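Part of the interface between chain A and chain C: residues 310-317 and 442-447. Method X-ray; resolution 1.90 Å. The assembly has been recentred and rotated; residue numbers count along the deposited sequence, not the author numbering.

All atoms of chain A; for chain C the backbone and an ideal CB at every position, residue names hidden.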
# COMPACT_ATOMS: atom_id res chain seq x y z
N HIS A 310 1.35 -0.46 17.91
CA HIS A 310 0.71 -0.99 16.71
C HIS A 310 0.11 -2.35 17.09
O HIS A 310 0.73 -3.14 17.78
CB HIS A 310 1.74 -1.13 15.61
CG HIS A 310 1.19 -1.27 14.25
ND1 HIS A 310 0.49 -2.38 13.84
CD2 HIS A 310 1.34 -0.51 13.16
CE1 HIS A 310 0.21 -2.26 12.56
NE2 HIS A 310 0.71 -1.14 12.12
N THR A 311 -1.09 -2.67 16.60
CA THR A 311 -1.63 -3.98 16.80
C THR A 311 -0.75 -5.16 16.33
O THR A 311 -0.76 -6.23 16.96
CB THR A 311 -3.01 -4.09 16.19
OG1 THR A 311 -2.95 -3.62 14.87
CG2 THR A 311 -4.01 -3.25 16.93
N LEU A 312 0.05 -5.00 15.28
CA LEU A 312 0.99 -6.02 14.85
C LEU A 312 2.11 -6.29 15.88
O LEU A 312 2.77 -7.31 15.82
CB LEU A 312 1.64 -5.66 13.47
CG LEU A 312 0.73 -5.71 12.20
CD1 LEU A 312 1.48 -5.15 11.00
CD2 LEU A 312 0.27 -7.08 11.94
N ASP A 313 2.38 -5.30 16.73
CA ASP A 313 3.35 -5.39 17.80
C ASP A 313 2.73 -5.86 19.13
O ASP A 313 3.42 -5.79 20.12
CB ASP A 313 4.02 -3.98 18.01
CG ASP A 313 5.04 -3.64 16.91
OD1 ASP A 313 5.61 -4.59 16.27
OD2 ASP A 313 5.25 -2.43 16.67
N GLU A 314 1.42 -6.25 19.18
CA GLU A 314 0.90 -6.91 20.36
C GLU A 314 1.83 -8.00 20.86
O GLU A 314 2.39 -8.69 20.05
CB GLU A 314 -0.52 -7.47 20.12
CG GLU A 314 -1.14 -7.87 21.41
CD GLU A 314 -2.49 -8.50 21.33
OE1 GLU A 314 -3.10 -8.57 20.23
OE2 GLU A 314 -2.96 -8.83 22.44
N GLY A 315 2.10 -8.11 22.18
CA GLY A 315 2.97 -9.17 22.70
C GLY A 315 4.49 -8.93 22.56
O GLY A 315 5.34 -9.64 23.11
N ARG A 316 4.86 -7.90 21.85
CA ARG A 316 6.25 -7.72 21.55
C ARG A 316 6.96 -7.16 22.79
O ARG A 316 6.47 -6.26 23.46
CB ARG A 316 6.41 -6.75 20.37
CG ARG A 316 7.73 -6.75 19.79
CD ARG A 316 7.69 -6.09 18.44
NE ARG A 316 9.01 -5.74 18.02
CZ ARG A 316 9.32 -4.96 17.00
NH1 ARG A 316 8.44 -4.38 16.19
NH2 ARG A 316 10.58 -4.76 16.78
N ALA A 317 8.17 -7.64 23.03
CA ALA A 317 8.94 -7.20 24.17
C ALA A 317 9.07 -5.68 24.23
O ALA A 317 9.39 -5.00 23.24
CB ALA A 317 10.28 -7.88 24.16
N UNK C 442 5.67 -16.71 19.43
CA UNK C 442 5.96 -16.14 20.75
C UNK C 442 5.26 -14.78 20.88
O UNK C 442 5.87 -13.81 21.33
CB UNK C 442 7.47 -15.99 20.96
N UNK C 443 3.99 -14.75 20.45
CA UNK C 443 2.99 -13.75 20.79
C UNK C 443 2.76 -12.57 19.88
O UNK C 443 1.93 -11.75 20.17
CB UNK C 443 3.35 -13.19 22.17
N UNK C 444 3.53 -12.46 18.80
CA UNK C 444 3.64 -11.21 18.06
C UNK C 444 2.99 -11.44 16.68
O UNK C 444 3.61 -12.09 15.83
CB UNK C 444 5.10 -10.76 17.93
N UNK C 445 1.77 -10.90 16.47
CA UNK C 445 1.09 -11.16 15.19
C UNK C 445 1.86 -10.78 13.94
O UNK C 445 1.77 -11.49 12.93
CB UNK C 445 -0.24 -10.41 15.17
N UNK C 446 2.59 -9.67 13.99
CA UNK C 446 3.36 -9.19 12.85
C UNK C 446 4.79 -9.63 12.73
O UNK C 446 5.55 -9.01 12.00
CB UNK C 446 3.35 -7.66 12.87
N UNK C 447 5.15 -10.69 13.47
CA UNK C 447 6.49 -11.22 13.54
C UNK C 447 6.64 -12.44 12.63
O UNK C 447 6.32 -13.54 12.99
CB UNK C 447 6.84 -11.58 14.99

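Position 442 lies at the margin of the contact. Its CA-to-CB bond runs sideways, and no atom of the chain A stretch comes within 5.5 Å of the ideal CB, so small or polar side chains would fit as readily as larger ones. The residue is C:Ser442, whose chi1 is p and whose hydroxyl is hydrogen-bonded elsewhere in the structure.

At 443 the ideal CB points toward chain A, 4.1 Å from A:Gly315 CA, which leaves room for a methyl group at least. The backbone is more restrictive: phi is 95°, a value that favours glycine and is tolerated by asparagine or aspartate. The deposited residue is C:Gly443. Its carbonyl lies close to the turn of chain A, with C:Gly443 O 3.1 Å from A:Glu314 O; these are two acceptors, and no hydrogen bond joins them.

Position 444 has an extended backbone (phi -112°, psi 105°) and a sideways CA-to-CB bond. Its ideal CB is 4.0 Å from A:Glu314 O and 4.9 Å from A:Arg316 N, beside the type II turn of A:Asp313 to A:Arg316. A medium-sized aliphatic residue, valine, isoleucine or leucine, could pack along that backbone, and threonine is conceivable. It is C:Val444, with chi1 t. C:Val444 CG2 packs 3.5 Å from A:Arg316 CA, while C:Val444 CG1 approaches A:Leu312 O, also at 3.5 Å. C:Val444 CA also makes a nearly linear CA-H...O contact with A:Glu314 O, at 3.4 Å.

At 445 the CA-to-CB bond points toward chain A, and the ideal CB lies 4.4 Å from A:Leu312 O and 4.6 Å from A:Thr311 O. Both carbonyls already have backbone donors, so a compact apolar group suits the site, though a small polar one is not excluded. Phi of -56° and psi of -38°, at the second position of a type I turn, suit proline as well as alanine or serine. C:Pro445 occupies it: its CD sits 3.3 Å from A:Glu314 O and 4.1 Å from A:Glu314 CB, bringing the ring against the chain A backbone.

Position 446 is the most constrained. An ideal CB would lie 2.7 Å from A:Leu312 CB, a clash, so glycine is indicated even though phi is negative. The amide must also be free, because it donates to chain A. In C:Gly446 the close backbone approach is realised: C:Gly446 N donates to A:Leu312 O at 3.0 Å, the one hydrogen bond between the stretches.

At 447 the CA-to-CB bond runs sideways, with nothing of the chain A stretch within 5.5 Å of the ideal CB, leaving the choice open; C:Gly447 closes the turn through its N, 3.1 Å from C:Val444 O.

Chain C (442-447) SGVPGG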
# COMPACT_ATOMS: atom_id res chain seq x y z
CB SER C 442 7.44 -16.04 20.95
OG SER C 442 8.03 -15.43 19.83
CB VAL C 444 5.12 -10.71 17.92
CG1 VAL C 444 5.21 -9.46 17.12
CG2 VAL C 444 5.70 -10.36 19.26
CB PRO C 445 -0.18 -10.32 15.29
CG PRO C 445 -0.40 -10.15 16.75
CD PRO C 445 0.95 -10.07 17.37
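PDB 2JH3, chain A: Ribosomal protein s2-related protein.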